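Putative rhamnosidase (PDB 3W5M) hydrolyses terminal non-reducing alpha-L-rhamnose residues from citrus flavonoids and gum arabic, and binds L-rhamnose through a calcium-dependent carbohydrate-binding module. Local coordinates at residues Asp254-Pro264 against Asp275-Val283. Residues are numbered along the deposited sequence; the frame is centred on the assembly and turned at random.
Sequences DASWKSTDHEP and DSGWPAAKV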
loop_
_atom_site.group_PDB
_atom_site.type_symbol
_atom_site.label_atom_id
_atom_site.label_comp_id
_atom_site.label_asym_id
_atom_site.label_seq_id
_atom_site.Cartn_x
_atom_site.Cartn_y
_atom_site.Cartn_z
ATOM N N ASP A 254 11.564 42.785 -10.452
ATOM C CA ASP A 254 10.785 44.000 -10.771
ATOM C C ASP A 254 11.641 44.902 -11.670
ATOM O O ASP A 254 12.714 44.475 -12.109
ATOM C CB ASP A 254 10.248 44.720 -9.508
ATOM C CG ASP A 254 11.355 45.221 -8.573
ATOM O OD1 ASP A 254 12.482 45.487 -9.018
ATOM O OD2 ASP A 254 11.075 45.350 -7.363
ATOM N N ALA A 255 11.163 46.116 -11.980
ATOM C CA ALA A 255 11.867 47.012 -12.926
ATOM C C ALA A 255 13.161 47.647 -12.369
ATOM O O ALA A 255 13.870 48.372 -13.080
ATOM C CB ALA A 255 10.916 48.102 -13.452
ATOM N N SER A 256 13.456 47.390 -11.104
ATOM C CA SER A 256 14.767 47.771 -10.546
ATOM C C SER A 256 15.925 46.896 -11.057
ATOM O O SER A 256 17.107 47.220 -10.810
ATOM C CB SER A 256 14.704 47.750 -9.018
ATOM O OG SER A 256 13.807 48.763 -8.585
ATOM N N TRP A 257 15.605 45.786 -11.737
ATOM C CA TRP A 257 16.613 44.912 -12.332
ATOM C C TRP A 257 16.970 45.456 -13.690
ATOM O O TRP A 257 16.113 46.020 -14.372
ATOM C CB TRP A 257 16.095 43.481 -12.523
ATOM C CG TRP A 257 15.947 42.703 -11.240
ATOM C CD1 TRP A 257 15.076 42.952 -10.202
ATOM C CD2 TRP A 257 16.669 41.530 -10.886
ATOM N NE1 TRP A 257 15.229 41.996 -9.228
ATOM C CE2 TRP A 257 16.207 41.118 -9.617
ATOM C CE3 TRP A 257 17.687 40.789 -11.514
ATOM C CZ2 TRP A 257 16.737 39.987 -8.950
ATOM C CZ3 TRP A 257 18.207 39.661 -10.855
ATOM C CH2 TRP A 257 17.732 39.284 -9.591
ATOM N N LYS A 258 18.224 45.269 -14.080
ATOM C CA LYS A 258 18.678 45.609 -15.433
ATOM C C LYS A 258 18.619 44.355 -16.275
ATOM O O LYS A 258 18.828 43.259 -15.756
ATOM C CB LYS A 258 20.117 46.142 -15.416
ATOM C CG LYS A 258 20.300 47.496 -14.760
ATOM C CD LYS A 258 19.555 48.583 -15.535
ATOM C CE LYS A 258 20.165 49.968 -15.326
ATOM N NZ LYS A 258 21.310 50.238 -16.239
ATOM N N SER A 259 18.343 44.506 -17.574
ATOM C CA SER A 259 18.302 43.373 -18.480
ATOM C C SER A 259 19.030 43.641 -19.795
ATOM O O SER A 259 19.144 44.790 -20.208
ATOM C CB SER A 259 16.850 42.962 -18.766
ATOM O OG SER A 259 16.872 41.797 -19.616
ATOM N N THR A 260 19.508 42.581 -20.448
ATOM C CA THR A 260 20.055 42.733 -21.803
ATOM C C THR A 260 19.650 41.596 -22.706
ATOM O O THR A 260 19.407 40.494 -22.218
ATOM C CB THR A 260 21.589 42.900 -21.824
ATOM O OG1 THR A 260 21.993 43.332 -23.128
ATOM C CG2 THR A 260 22.306 41.589 -21.445
ATOM N N ASP A 261 19.576 41.878 -24.010
ATOM C CA ASP A 261 19.265 40.872 -25.033
ATOM C C ASP A 261 20.440 40.429 -25.918
ATOM O O ASP A 261 20.221 39.735 -26.912
ATOM C CB ASP A 261 18.097 41.345 -25.927
ATOM C CG ASP A 261 18.404 42.655 -26.699
ATOM O OD1 ASP A 261 19.411 43.345 -26.409
ATOM O OD2 ASP A 261 17.603 43.022 -27.603
ATOM N N HIS A 262 21.666 40.843 -25.587
ATOM C CA HIS A 262 22.864 40.363 -26.304
ATOM C C HIS A 262 23.727 39.691 -25.268
ATOM O O HIS A 262 23.976 40.282 -24.200
ATOM C CB HIS A 262 23.653 41.523 -26.936
ATOM C CG HIS A 262 22.832 42.378 -27.845
ATOM N ND1 HIS A 262 22.403 41.946 -29.084
ATOM C CD2 HIS A 262 22.349 43.636 -27.694
ATOM C CE1 HIS A 262 21.688 42.900 -29.657
ATOM N NE2 HIS A 262 21.641 43.935 -28.836
ATOM N N GLU A 263 24.176 38.472 -25.565
ATOM C CA GLU A 263 25.040 37.741 -24.657
ATOM C C GLU A 263 26.166 38.626 -24.080
ATOM O O GLU A 263 26.972 39.182 -24.838
ATOM C CB GLU A 263 25.627 36.509 -25.314
ATOM C CG GLU A 263 26.332 35.644 -24.282
ATOM C CD GLU A 263 27.028 34.451 -24.881
ATOM O OE1 GLU A 263 26.580 33.989 -25.951
ATOM O OE2 GLU A 263 28.019 33.980 -24.276
ATOM N N PRO A 264 26.204 38.795 -22.743
ATOM C CA PRO A 264 27.229 39.689 -22.194
ATOM C C PRO A 264 28.642 39.071 -22.134
ATOM O O PRO A 264 28.800 37.850 -22.222
ATOM C CB PRO A 264 26.707 40.016 -20.785
ATOM C CG PRO A 264 25.783 38.895 -20.444
ATOM C CD PRO A 264 25.232 38.350 -21.724
ATOM N N ASP A 275 26.910 47.364 -16.087
ATOM C CA ASP A 275 25.612 47.130 -16.729
ATOM C C ASP A 275 24.918 48.471 -16.885
ATOM O O ASP A 275 23.688 48.549 -17.054
ATOM C CB ASP A 275 24.776 46.143 -15.909
ATOM C CG ASP A 275 24.544 46.616 -14.489
ATOM O OD1 ASP A 275 24.825 47.791 -14.201
ATOM O OD2 ASP A 275 24.082 45.821 -13.645
ATOM N N SER A 276 25.690 49.552 -16.816
ATOM C CA SER A 276 25.044 50.860 -16.843
ATOM C C SER A 276 24.320 51.134 -18.181
ATOM O O SER A 276 23.361 51.906 -18.199
ATOM C CB SER A 276 25.997 51.990 -16.416
ATOM O OG SER A 276 27.006 52.186 -17.370
ATOM N N GLY A 277 24.730 50.459 -19.253
ATOM C CA GLY A 277 24.074 50.566 -20.572
ATOM C C GLY A 277 22.911 49.607 -20.805
ATOM O O GLY A 277 22.291 49.628 -21.875
ATOM N N TRP A 278 22.604 48.752 -19.823
ATOM C CA TRP A 278 21.499 47.769 -19.928
ATOM C C TRP A 278 20.181 48.494 -19.582
ATOM O O TRP A 278 20.132 49.227 -18.597
ATOM C CB TRP A 278 21.692 46.632 -18.905
ATOM C CG TRP A 278 22.793 45.616 -19.182
ATOM C CD1 TRP A 278 23.901 45.768 -19.978
ATOM C CD2 TRP A 278 22.882 44.309 -18.617
ATOM N NE1 TRP A 278 24.655 44.625 -19.961
ATOM C CE2 TRP A 278 24.059 43.718 -19.116
ATOM C CE3 TRP A 278 22.072 43.579 -17.716
ATOM C CZ2 TRP A 278 24.454 42.416 -18.763
ATOM C CZ3 TRP A 278 22.442 42.292 -17.362
ATOM C CH2 TRP A 278 23.634 41.710 -17.897
ATOM N N PRO A 279 19.110 48.300 -20.375
ATOM C CA PRO A 279 17.816 48.881 -20.013
ATOM C C PRO A 279 17.220 48.224 -18.781
ATOM O O PRO A 279 17.635 47.110 -18.402
ATOM C CB PRO A 279 16.924 48.539 -21.217
ATOM C CG PRO A 279 17.613 47.426 -21.923
ATOM C CD PRO A 279 19.069 47.574 -21.657
ATOM N N ALA A 280 16.249 48.883 -18.154
ATOM C CA ALA A 280 15.507 48.271 -17.056
ATOM C C ALA A 280 14.730 47.051 -17.563
ATOM O O ALA A 280 14.212 47.064 -18.687
ATOM C CB ALA A 280 14.528 49.270 -16.447
ATOM N N ALA A 281 14.649 46.003 -16.737
ATOM C CA ALA A 281 13.762 44.892 -17.008
ATOM C C ALA A 281 12.316 45.396 -17.076
ATOM O O ALA A 281 11.969 46.404 -16.442
ATOM C CB ALA A 281 13.904 43.807 -15.944
ATOM N N LYS A 282 11.495 44.702 -17.854
ATOM C CA LYS A 282 10.077 45.005 -17.989
ATOM C C LYS A 282 9.253 44.007 -17.178
ATOM O O LYS A 282 9.486 42.792 -17.247
ATOM C CB LYS A 282 9.684 44.895 -19.470
ATOM C CG LYS A 282 8.229 45.257 -19.755
ATOM C CD LYS A 282 7.855 44.877 -21.172
ATOM C CE LYS A 282 6.335 44.878 -21.358
ATOM N NZ LYS A 282 5.711 46.123 -20.837
ATOM N N VAL A 283 8.275 44.526 -16.430
ATOM C CA VAL A 283 7.310 43.660 -15.755
ATOM C C VAL A 283 6.409 43.095 -16.861
ATOM O O VAL A 283 5.786 43.867 -17.640
ATOM C CB VAL A 283 6.488 44.419 -14.701
ATOM C CG1 VAL A 283 5.347 43.552 -14.149
ATOM C CG2 VAL A 283 7.374 44.905 -13.561
HETATM O O HOH W 1 22.933 49.626 -13.894
#
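T260 sets its methyl against one face of the W278 indole: CG2 lies 3.6 Å from the centroid of the six-membered ring and 16° off its normal, a CH-pi contact. The rotation that turns OG1 anti to the backbone N (chi1 -167°) delivers CG2 to the ring. CB of D275 covers the opposite face toward its rim, and P264 CB meets the edge at CZ2, 3.9 Å away. With an alanine in place of W278, the T260 methyl and the P264 ring would probably lose their shared packing surface. K258, bent at chi2 and chi4, reaches across to 275-278, and its NZ donates hydrogen bonds to W278 O at 2.8 Å, in the carbonyl plane, and to D275 O at 3.0 Å. W278 N reaches D275 O from the other face, closing the type I turn 275-278; a water links NZ to D275 OD1, while OD2 forms a salt bridge with R160. Two nearly straight backbone bonds, S259 N to P279 O and A281 N to W257 O, flank the single K258-A280 bridge. Strand 258-260, an edge strand of the CBM67 beta-sandwich beside 156-165, is thus tied to 275-283, and, gripped by two main-chain carbonyls and a water, the ammonium probably steadies the turn that carries the indole.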